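PDB 4MQD: DNA-entry nuclease inhibitor from Bacillus subtilis subsp. subtilis, which inhibits the DNA-degrading activity of the DNA-entry nuclease and plays a role in the competence of cells to be transformed. Local coordinates for residues 7-13 / 59-65; 19-25 / 88-94; 31-35 / 49-53. All coordinates share one frame. Residues are numbered along the deposited sequence.

The protein has two beta-sheets that pack face to face. Contact 1 pairs strands of the mixed sheet, and contact 2 pairs strands of the antiparallel sheet. The two meet in the core: the F64 ring and I62 of contact 1 lie against I90 and I92 of contact 2. Contact 1 is only partly buried and has two waters between the W8-K9 loop and strand 59-65. Contact 2 is buried and has a continuous ladder. Contact 3 sets loop 31-35 against the outer face of strand 49-53, which neighbours strand 19-24 in the sheet of contact 2. It is partly buried: A49, S51 and F52 are buried, the loop is more open. Side-chain packing replaces backbone pairing.

Contact 1: residues 7-13 / 59-65; sequences SWKPQEL and KAFILFR
Four backbone hydrogen bonds join 11-13 to 60-62, the beginning of strand 59-66, in antiparallel fashion. Q11 N gives to I62 O (3.1 Å) and I62 N to Q11 O (2.8 Å). L13 N gives to A60 O (2.7 Å) and A60 N to L13 O (2.8 Å). Q11-I62 and L13-A60 are hydrogen-bonded pairs, and E12-F61 between them is a non-hydrogen-bonded pair with CA atoms 4.5 Å apart. The axes of 11-13 and 59-65 run at 143°. S7 also pairs with R65, but the register shifts by one between S7 and Q11, where W8 to P10 bow away from the partner strand. W8 N makes a weak hydrogen bond to F64 O (3.3 Å). Two waters fill the gap. One bridges W8 O and F64 O; the other links K9 O, I62 O and F64 N.

The W8 side chain (chi1 m) points toward strand 59-65. The edge of F64 (chi1 t) meets the face of the W8 six-membered ring, T-shaped, centroids 5.2 Å apart and planes at 76°. P10 CB touches L63 CD1 at 3.6 Å, and L13 CD2 lies 3.9 Å from I62 CG1.

This is an edge pairing of the mixed sheet, 6-14 being outermost within this chain. Strand 59-66 continues the sheet to 127-134 through a parallel ladder. I62 and F64 face strand 90-93 of the other sheet, and F102 packs on W8 and F64.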
loop_
_atom_site.group_PDB
_atom_site.type_symbol
_atom_site.label_atom_id
_atom_site.label_comp_id
_atom_site.label_asym_id
_atom_site.label_seq_id
_atom_site.Cartn_x
_atom_site.Cartn_y
_atom_site.Cartn_z
ATOM N N SER A 7 -5.244 -14.554 -7.739
ATOM C CA SER A 7 -4.766 -14.400 -6.363
ATOM C C SER A 7 -4.725 -15.744 -5.650
ATOM O O SER A 7 -5.523 -16.638 -5.941
ATOM C CB SER A 7 -5.662 -13.434 -5.585
ATOM O OG SER A 7 -5.412 -12.089 -5.951
ATOM N N TRP A 8 -3.795 -15.869 -4.706
ATOM C CA TRP A 8 -3.609 -17.097 -3.945
ATOM C C TRP A 8 -3.879 -16.877 -2.464
ATOM O O TRP A 8 -3.613 -15.807 -1.921
ATOM C CB TRP A 8 -2.181 -17.620 -4.117
ATOM C CG TRP A 8 -1.959 -18.391 -5.375
ATOM C CD1 TRP A 8 -1.942 -19.750 -5.512
ATOM C CD2 TRP A 8 -1.711 -17.854 -6.678
ATOM N NE1 TRP A 8 -1.700 -20.091 -6.820
ATOM C CE2 TRP A 8 -1.556 -18.945 -7.557
ATOM C CE3 TRP A 8 -1.610 -16.555 -7.188
ATOM C CZ2 TRP A 8 -1.299 -18.778 -8.918
ATOM C CZ3 TRP A 8 -1.357 -16.389 -8.542
ATOM C CH2 TRP A 8 -1.205 -17.495 -9.390
ATOM N N LYS A 9 -4.403 -17.913 -1.821
ATOM C CA LYS A 9 -4.563 -17.941 -0.373
ATOM C C LYS A 9 -3.205 -17.712 0.300
ATOM O O LYS A 9 -2.196 -18.239 -0.161
ATOM C CB LYS A 9 -5.123 -19.308 0.034
ATOM C CG LYS A 9 -5.409 -19.488 1.515
ATOM C CD LYS A 9 -5.753 -20.941 1.809
ATOM C CE LYS A 9 -6.040 -21.165 3.286
ATOM N NZ LYS A 9 -7.254 -20.433 3.742
ATOM N N PRO A 10 -3.166 -16.910 1.380
ATOM C CA PRO A 10 -1.901 -16.738 2.100
ATOM C C PRO A 10 -1.306 -18.073 2.548
ATOM O O PRO A 10 -2.041 -18.959 2.991
ATOM C CB PRO A 10 -2.297 -15.896 3.315
ATOM C CG PRO A 10 -3.507 -15.147 2.876
ATOM C CD PRO A 10 -4.235 -16.055 1.929
ATOM N N GLN A 11 0.012 -18.210 2.422
ATOM C CA GLN A 11 0.706 -19.449 2.760
ATOM C C GLN A 11 1.728 -19.202 3.858
ATOM O O GLN A 11 2.655 -18.410 3.683
ATOM C CB GLN A 11 1.411 -20.016 1.526
ATOM C CG GLN A 11 0.470 -20.568 0.465
ATOM C CD GLN A 11 -0.280 -21.805 0.921
ATOM O OE1 GLN A 11 0.187 -22.549 1.783
ATOM N NE2 GLN A 11 -1.452 -22.030 0.342
ATOM N N GLU A 12 1.554 -19.887 4.983
ATOM C CA GLU A 12 2.497 -19.803 6.089
ATOM C C GLU A 12 3.805 -20.491 5.698
ATOM O O GLU A 12 3.796 -21.519 5.023
ATOM C CB GLU A 12 1.905 -20.438 7.350
ATOM C CG GLU A 12 2.671 -20.121 8.628
ATOM C CD GLU A 12 1.894 -20.469 9.889
ATOM O OE1 GLU A 12 0.920 -21.248 9.804
ATOM O OE2 GLU A 12 2.264 -19.960 10.971
ATOM N N LEU A 13 4.924 -19.907 6.112
ATOM C CA LEU A 13 6.244 -20.415 5.753
ATOM C C LEU A 13 7.248 -20.067 6.845
ATOM O O LEU A 13 7.332 -18.912 7.269
ATOM C CB LEU A 13 6.694 -19.808 4.420
ATOM C CG LEU A 13 7.892 -20.455 3.720
ATOM C CD1 LEU A 13 7.518 -21.816 3.155
ATOM C CD2 LEU A 13 8.423 -19.552 2.615
ATOM N N LYS A 59 7.776 -17.563 11.475
ATOM C CA LYS A 59 6.658 -18.052 10.671
ATOM C C LYS A 59 6.024 -16.872 9.941
ATOM O O LYS A 59 5.274 -16.095 10.531
ATOM C CB LYS A 59 5.625 -18.786 11.533
ATOM C CG LYS A 59 5.941 -20.261 11.727
ATOM C CD LYS A 59 5.111 -20.892 12.837
ATOM C CE LYS A 59 5.704 -20.614 14.211
ATOM N NZ LYS A 59 5.022 -21.391 15.283
ATOM N N ALA A 60 6.349 -16.742 8.658
ATOM C CA ALA A 60 5.876 -15.634 7.836
ATOM C C ALA A 60 4.779 -16.101 6.890
ATOM O O ALA A 60 4.577 -17.302 6.704
ATOM C CB ALA A 60 7.031 -15.044 7.047
ATOM N N PHE A 61 4.070 -15.142 6.299
ATOM C CA PHE A 61 3.052 -15.432 5.296
ATOM C C PHE A 61 3.510 -14.941 3.928
ATOM O O PHE A 61 4.007 -13.822 3.799
ATOM C CB PHE A 61 1.718 -14.780 5.671
ATOM C CG PHE A 61 0.995 -15.481 6.784
ATOM C CD1 PHE A 61 0.226 -16.609 6.526
ATOM C CD2 PHE A 61 1.087 -15.020 8.089
ATOM C CE1 PHE A 61 -0.440 -17.263 7.549
ATOM C CE2 PHE A 61 0.421 -15.669 9.118
ATOM C CZ PHE A 61 -0.343 -16.791 8.847
ATOM N N ILE A 62 3.350 -15.794 2.919
ATOM C CA ILE A 62 3.637 -15.443 1.533
ATOM C C ILE A 62 2.318 -15.189 0.812
ATOM O O ILE A 62 1.477 -16.083 0.736
ATOM C CB ILE A 62 4.388 -16.581 0.805
ATOM C CG1 ILE A 62 5.675 -16.961 1.556
ATOM C CG2 ILE A 62 4.681 -16.195 -0.641
ATOM C CD1 ILE A 62 6.711 -15.857 1.647
ATOM N N LEU A 63 2.140 -13.973 0.301
ATOM C CA LEU A 63 0.975 -13.622 -0.518
ATOM C C LEU A 63 1.403 -13.492 -1.970
ATOM O O LEU A 63 1.988 -12.478 -2.362
ATOM C CB LEU A 63 0.345 -12.305 -0.050
ATOM C CG LEU A 63 -0.739 -12.413 1.020
ATOM C CD1 LEU A 63 -0.209 -13.128 2.253
ATOM C CD2 LEU A 63 -1.269 -11.030 1.375
ATOM N N PHE A 64 1.122 -14.517 -2.767
ATOM C CA PHE A 64 1.477 -14.490 -4.179
ATOM C C PHE A 64 0.316 -13.949 -5.004
ATOM O O PHE A 64 -0.840 -14.300 -4.759
ATOM C CB PHE A 64 1.878 -15.876 -4.677
ATOM C CG PHE A 64 2.628 -15.846 -5.975
ATOM C CD1 PHE A 64 3.979 -15.536 -5.999
ATOM C CD2 PHE A 64 1.980 -16.101 -7.176
ATOM C CE1 PHE A 64 4.673 -15.492 -7.195
ATOM C CE2 PHE A 64 2.668 -16.061 -8.376
ATOM C CZ PHE A 64 4.016 -15.754 -8.385
ATOM N N ARG A 65 0.634 -13.093 -5.973
ATOM C CA ARG A 65 -0.366 -12.485 -6.849
ATOM C C ARG A 65 0.109 -12.453 -8.295
ATOM O O ARG A 65 1.310 -12.374 -8.559
ATOM C CB ARG A 65 -0.661 -11.054 -6.407
ATOM C CG ARG A 65 -1.256 -10.930 -5.018
ATOM C CD ARG A 65 -1.410 -9.473 -4.632
ATOM N NE ARG A 65 -1.898 -9.325 -3.268
ATOM C CZ ARG A 65 -2.076 -8.160 -2.649
ATOM N NH1 ARG A 65 -1.804 -7.013 -3.266
ATOM N NH2 ARG A 65 -2.527 -8.144 -1.400
HETATM O O HOH W 1 -2.140 -13.419 -2.379
HETATM O O HOH W 2 0.054 -17.022 -1.508
#

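Contact 2: residues 19-25 / 88-94; sequences QFTVFQK and NGIHIES
Strands 19-24 and 90-93 are extended and antiparallel, axes at 159° and 4.7 Å apart at closest approach. T21-E93 and F23-H91 are hydrogen-bonded pairs (CA-CA 5.4 Å in each). V22-I92 (CA-CA 4.6 Å) and Q24-I90 (CA-CA 4.8 Å) are non-hydrogen-bonded pairs; side chains diverge at the latter. T21 N gives to E93 O (2.8 Å), E93 N to T21 O (3.1 Å), F23 N to H91 O (3.0 Å) and H91 N to F23 O (2.9 Å). At one end S94 OG gives to Q19 O (2.7 Å). At the other, K25 leaves the strand (phi/psi -50/-44°). K25 N hydrogen-bonds weakly to G89 O (3.4 Å), and K25 NZ hydrogen-bonds to N88 O (2.9 Å). G89 has phi/psi of 134/147°, where a CB would jam against the carbonyl before it and clash with K25 NZ.

These are inner strands of the five-stranded antiparallel sheet: 49-53 flanks 19-24, and 100-102 flanks 90-93. V22 and I92 turn inward to the mixed sheet. V22 CG2 is 4.0 Å from I92 CG1, and V22 CG1 is 3.9 Å from I90 CD1. I92 packs on I62 and F64, and V22 on F83.

T21, F23, H91 and E93 occupy the reverse face. F23 (chi1 p) swings its ring over H91, whose CB lies 3.7 Å from the ring centroid in a CH-pi contact. H91 (chi1 m) makes a weak hydrogen bond from NE2 to K25 O (3.0 Å), while ND1 hydrogen-bonds to L100 O. E93 OE1 reaches the edge of the F23 ring, 3.7 Å from F23 CZ, and forms a salt bridge with R99.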
loop_
_atom_site.group_PDB
_atom_site.type_symbol
_atom_site.label_atom_id
_atom_site.label_comp_id
_atom_site.label_asym_id
_atom_site.label_seq_id
_atom_site.Cartn_x
_atom_site.Cartn_y
_atom_site.Cartn_z
ATOM N N GLN A 19 16.004 -15.590 4.438
ATOM C CA GLN A 19 15.743 -15.669 3.005
ATOM C C GLN A 19 14.641 -16.661 2.639
ATOM O O GLN A 19 14.329 -17.584 3.396
ATOM C CB GLN A 19 17.027 -16.034 2.247
ATOM C CG GLN A 19 17.400 -17.510 2.297
ATOM C CD GLN A 19 18.818 -17.774 1.824
ATOM O OE1 GLN A 19 19.047 -18.105 0.657
ATOM N NE2 GLN A 19 19.783 -17.613 2.726
ATOM N N PHE A 20 14.050 -16.435 1.470
ATOM C CA PHE A 20 13.224 -17.427 0.791
ATOM C C PHE A 20 13.462 -17.262 -0.706
ATOM O O PHE A 20 13.876 -16.190 -1.157
ATOM C CB PHE A 20 11.740 -17.270 1.143
ATOM C CG PHE A 20 11.162 -15.932 0.781
ATOM C CD1 PHE A 20 10.608 -15.717 -0.474
ATOM C CD2 PHE A 20 11.161 -14.892 1.698
ATOM C CE1 PHE A 20 10.069 -14.486 -0.809
ATOM C CE2 PHE A 20 10.624 -13.657 1.368
ATOM C CZ PHE A 20 10.078 -13.455 0.113
ATOM N N THR A 21 13.200 -18.316 -1.469
ATOM C CA THR A 21 13.614 -18.361 -2.866
ATOM C C THR A 21 12.480 -18.760 -3.796
ATOM O O THR A 21 11.771 -19.733 -3.544
ATOM C CB THR A 21 14.794 -19.336 -3.044
ATOM O OG1 THR A 21 15.876 -18.923 -2.199
ATOM C CG2 THR A 21 15.270 -19.374 -4.495
ATOM N N VAL A 22 12.326 -17.987 -4.869
ATOM C CA VAL A 22 11.375 -18.282 -5.933
ATOM C C VAL A 22 12.145 -18.953 -7.062
ATOM O O VAL A 22 13.132 -18.397 -7.549
ATOM C CB VAL A 22 10.713 -16.994 -6.464
ATOM C CG1 VAL A 22 9.679 -17.318 -7.537
ATOM C CG2 VAL A 22 10.090 -16.203 -5.317
ATOM N N PHE A 23 11.707 -20.141 -7.475
ATOM C CA PHE A 23 12.435 -20.910 -8.489
ATOM C C PHE A 23 11.534 -21.749 -9.392
ATOM O O PHE A 23 10.336 -21.900 -9.140
ATOM C CB PHE A 23 13.508 -21.786 -7.828
ATOM C CG PHE A 23 12.979 -22.733 -6.785
ATOM C CD1 PHE A 23 12.674 -22.281 -5.507
ATOM C CD2 PHE A 23 12.820 -24.082 -7.068
ATOM C CE1 PHE A 23 12.201 -23.152 -4.539
ATOM C CE2 PHE A 23 12.349 -24.958 -6.105
ATOM C CZ PHE A 23 12.040 -24.493 -4.838
ATOM N N GLN A 24 12.133 -22.286 -10.453
ATOM C CA GLN A 24 11.400 -23.024 -11.478
ATOM C C GLN A 24 10.867 -24.346 -10.933
ATOM O O GLN A 24 11.425 -24.905 -9.988
ATOM C CB GLN A 24 12.293 -23.290 -12.698
ATOM C CG GLN A 24 12.957 -22.056 -13.303
ATOM C CD GLN A 24 11.973 -20.955 -13.664
ATOM O OE1 GLN A 24 10.908 -21.216 -14.225
ATOM N NE2 GLN A 24 12.333 -19.713 -13.353
ATOM N N LYS A 25 9.790 -24.834 -11.545
ATOM C CA LYS A 25 9.109 -26.060 -11.109
ATOM C C LYS A 25 10.064 -27.240 -10.911
ATOM O O LYS A 25 9.960 -27.967 -9.921
ATOM C CB LYS A 25 8.024 -26.458 -12.121
ATOM C CG LYS A 25 7.083 -27.554 -11.631
ATOM C CD LYS A 25 6.622 -28.475 -12.756
ATOM C CE LYS A 25 5.584 -27.819 -13.652
ATOM N NZ LYS A 25 4.263 -27.661 -12.983
ATOM N N ASN A 88 5.435 -24.122 -17.047
ATOM C CA ASN A 88 4.223 -23.699 -16.340
ATOM C C ASN A 88 4.223 -24.126 -14.868
ATOM O O ASN A 88 3.876 -25.263 -14.544
ATOM C CB ASN A 88 2.976 -24.237 -17.057
ATOM C CG ASN A 88 1.699 -23.539 -16.623
ATOM O OD1 ASN A 88 1.642 -22.906 -15.567
ATOM N ND2 ASN A 88 0.660 -23.653 -17.444
ATOM N N GLY A 89 4.621 -23.204 -13.990
ATOM C CA GLY A 89 4.663 -23.452 -12.546
ATOM C C GLY A 89 5.954 -22.988 -11.891
ATOM O O GLY A 89 7.021 -23.027 -12.506
ATOM N N ILE A 90 5.851 -22.548 -10.638
ATOM C CA ILE A 90 7.013 -22.153 -9.839
ATOM C C ILE A 90 6.889 -22.676 -8.412
ATOM O O ILE A 90 5.822 -23.129 -8.002
ATOM C CB ILE A 90 7.177 -20.620 -9.778
ATOM C CG1 ILE A 90 5.927 -19.961 -9.183
ATOM C CG2 ILE A 90 7.468 -20.062 -11.161
ATOM C CD1 ILE A 90 6.141 -18.531 -8.741
ATOM N N HIS A 91 7.987 -22.605 -7.665
ATOM C CA HIS A 91 7.982 -22.922 -6.239
ATOM C C HIS A 91 8.505 -21.747 -5.429
ATOM O O HIS A 91 9.261 -20.919 -5.934
ATOM C CB HIS A 91 8.857 -24.139 -5.940
ATOM C CG HIS A 91 8.378 -25.407 -6.574
ATOM N ND1 HIS A 91 7.135 -25.945 -6.318
ATOM C CD2 HIS A 91 8.986 -26.254 -7.437
ATOM C CE1 HIS A 91 6.994 -27.064 -7.008
ATOM N NE2 HIS A 91 8.103 -27.273 -7.694
ATOM N N ILE A 92 8.085 -21.681 -4.170
ATOM C CA ILE A 92 8.666 -20.762 -3.199
ATOM C C ILE A 92 9.011 -21.570 -1.956
ATOM O O ILE A 92 8.214 -22.395 -1.506
ATOM C CB ILE A 92 7.712 -19.606 -2.840
ATOM C CG1 ILE A 92 7.347 -18.819 -4.106
ATOM C CG2 ILE A 92 8.353 -18.701 -1.794
ATOM C CD1 ILE A 92 6.451 -17.621 -3.869
ATOM N N GLU A 93 10.204 -21.343 -1.416
ATOM C CA GLU A 93 10.706 -22.154 -0.316
ATOM C C GLU A 93 11.863 -21.468 0.406
ATOM O O GLU A 93 12.661 -20.760 -0.210
ATOM C CB GLU A 93 11.166 -23.518 -0.848
ATOM C CG GLU A 93 11.395 -24.567 0.230
ATOM C CD GLU A 93 11.814 -25.918 -0.320
ATOM O OE1 GLU A 93 11.607 -26.179 -1.525
ATOM O OE2 GLU A 93 12.354 -26.726 0.464
ATOM N N SER A 94 11.929 -21.672 1.719
ATOM C CA SER A 94 13.088 -21.282 2.513
ATOM C C SER A 94 13.840 -22.557 2.877
ATOM O O SER A 94 13.433 -23.652 2.496
ATOM C CB SER A 94 12.656 -20.526 3.771
ATOM O OG SER A 94 13.775 -19.964 4.435
#

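Contact 3: residues 31-35 / 49-53; sequences VMDWT and AISFE
A loop packs on the outer face of a sheet strand. In sequence, 31-35 belongs to the loop from strand 19-24 to helix 36-41. Residues 49-53 form an extended strand of the antiparallel sheet. The backbones stay apart: the CA atoms of M32 and S51 are 7.0 Å apart, and those of W34 and E53 8.3 Å. Two side chains bridge the space.

M32 is selenomethionine. Its chi1 and chi2 are m and its chi3 is t, which carries CE to 4.4 Å from A49 CB. Its CG packs at 3.2 Å from S51 OG. The S51 side chain (chi1 m) points toward the loop, and its hydroxyl is hydrogen-bonded to that of T21. M32 also touches A44 and A46 on strand 43-46.

W34 is the centre of an inverse gamma turn, with phi/psi of -86/73°. Its chi1 of -70° (m) and chi2 of 103° lay the indole toward the strand, with the six-membered ring leading. W34 CZ2 lies 3.6 Å from S51 CB, and W34 CZ3 lies 3.7 Å from E53 CB. The indole NE1 makes a weak hydrogen bond to Q19 OE1.

T35 is the N-cap of helix 36-41; A38 N makes a weak hydrogen bond to its OG1. I39 of that helix touches both W34 and E53. I50 and F52 point away, to L111 of the mixed sheet. S51 O lies at the edge of the W34 ring, near its plane, 3.3 Å from W34 CH2.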
loop_
_atom_site.group_PDB
_atom_site.type_symbol
_atom_site.label_atom_id
_atom_site.label_comp_id
_atom_site.label_asym_id
_atom_site.label_seq_id
_atom_site.Cartn_x
_atom_site.Cartn_y
_atom_site.Cartn_z
ATOM N N VAL A 31 21.919 -21.717 -2.280
ATOM C CA VAL A 31 21.804 -20.616 -1.327
ATOM C C VAL A 31 22.693 -19.476 -1.827
ATOM O O VAL A 31 23.833 -19.704 -2.235
ATOM C CB VAL A 31 22.214 -21.048 0.098
ATOM C CG1 VAL A 31 22.014 -19.910 1.089
ATOM C CG2 VAL A 31 21.411 -22.270 0.527
HETATM N N MSE A 32 22.166 -18.257 -1.793
HETATM C CA MSE A 32 22.820 -17.113 -2.433
HETATM C C MSE A 32 23.812 -16.455 -1.515
HETATM O O MSE A 32 23.695 -16.553 -0.292
HETATM C CB MSE A 32 21.778 -16.074 -2.832
HETATM C CG MSE A 32 20.690 -16.633 -3.744
HETATM SE SE MSE A 32 21.400 -17.115 -5.515
HETATM C CE MSE A 32 19.706 -17.766 -6.289
ATOM N N ASP A 33 24.791 -15.766 -2.104
ATOM C CA ASP A 33 25.802 -15.038 -1.336
ATOM C C ASP A 33 25.252 -13.691 -0.886
ATOM O O ASP A 33 25.267 -12.717 -1.643
ATOM C CB ASP A 33 27.080 -14.840 -2.162
ATOM C CG ASP A 33 28.209 -14.182 -1.366
ATOM O OD1 ASP A 33 28.129 -14.127 -0.119
ATOM O OD2 ASP A 33 29.188 -13.729 -1.995
ATOM N N TRP A 34 24.783 -13.643 0.358
ATOM C CA TRP A 34 24.165 -12.438 0.908
ATOM C C TRP A 34 25.194 -11.470 1.489
ATOM O O TRP A 34 25.317 -11.316 2.707
ATOM C CB TRP A 34 23.110 -12.813 1.947
ATOM C CG TRP A 34 21.915 -13.445 1.320
ATOM C CD1 TRP A 34 21.602 -14.772 1.298
ATOM C CD2 TRP A 34 20.881 -12.775 0.594
ATOM N NE1 TRP A 34 20.427 -14.969 0.614
ATOM C CE2 TRP A 34 19.963 -13.758 0.172
ATOM C CE3 TRP A 34 20.636 -11.434 0.269
ATOM C CZ2 TRP A 34 18.817 -13.446 -0.561
ATOM C CZ3 TRP A 34 19.497 -11.125 -0.461
ATOM C CH2 TRP A 34 18.602 -12.129 -0.866
ATOM N N THR A 35 25.926 -10.817 0.590
ATOM C CA THR A 35 26.873 -9.770 0.957
ATOM C C THR A 35 26.105 -8.516 1.355
ATOM O O THR A 35 24.887 -8.452 1.187
ATOM C CB THR A 35 27.798 -9.418 -0.221
ATOM O OG1 THR A 35 27.006 -9.081 -1.367
ATOM C CG2 THR A 35 28.722 -10.589 -0.564
ATOM N N ALA A 49 16.268 -18.495 -10.811
ATOM C CA ALA A 49 15.822 -18.405 -9.420
ATOM C C ALA A 49 16.173 -17.053 -8.812
ATOM O O ALA A 49 17.220 -16.481 -9.116
ATOM C CB ALA A 49 16.436 -19.526 -8.597
ATOM N N ILE A 50 15.280 -16.551 -7.961
ATOM C CA ILE A 50 15.505 -15.314 -7.220
ATOM C C ILE A 50 15.274 -15.578 -5.740
ATOM O O ILE A 50 14.208 -16.058 -5.354
ATOM C CB ILE A 50 14.546 -14.188 -7.666
ATOM C CG1 ILE A 50 14.669 -13.925 -9.171
ATOM C CG2 ILE A 50 14.822 -12.910 -6.877
ATOM C CD1 ILE A 50 13.511 -13.137 -9.749
ATOM N N SER A 51 16.274 -15.274 -4.915
ATOM C CA SER A 51 16.112 -15.323 -3.467
ATOM C C SER A 51 15.882 -13.915 -2.957
ATOM O O SER A 51 16.599 -12.989 -3.334
ATOM C CB SER A 51 17.340 -15.925 -2.789
ATOM O OG SER A 51 17.609 -17.224 -3.287
ATOM N N PHE A 52 14.871 -13.760 -2.109
ATOM C CA PHE A 52 14.562 -12.474 -1.507
ATOM C C PHE A 52 15.004 -12.474 -0.052
ATOM O O PHE A 52 14.870 -13.479 0.646
ATOM C CB PHE A 52 13.065 -12.177 -1.613
ATOM C CG PHE A 52 12.603 -11.908 -3.017
ATOM C CD1 PHE A 52 12.872 -10.688 -3.624
ATOM C CD2 PHE A 52 11.905 -12.871 -3.733
ATOM C CE1 PHE A 52 12.452 -10.433 -4.919
ATOM C CE2 PHE A 52 11.482 -12.623 -5.030
ATOM C CZ PHE A 52 11.756 -11.401 -5.623
ATOM N N GLU A 53 15.544 -11.345 0.394
ATOM C CA GLU A 53 15.959 -11.185 1.778
ATOM C C GLU A 53 14.734 -11.012 2.667
ATOM O O GLU A 53 13.804 -10.281 2.322
ATOM C CB GLU A 53 16.860 -9.962 1.919
ATOM C CG GLU A 53 17.499 -9.815 3.293
ATOM C CD GLU A 53 17.843 -8.380 3.644
ATOM O OE1 GLU A 53 17.313 -7.449 2.997
ATOM O OE2 GLU A 53 18.641 -8.186 4.585
#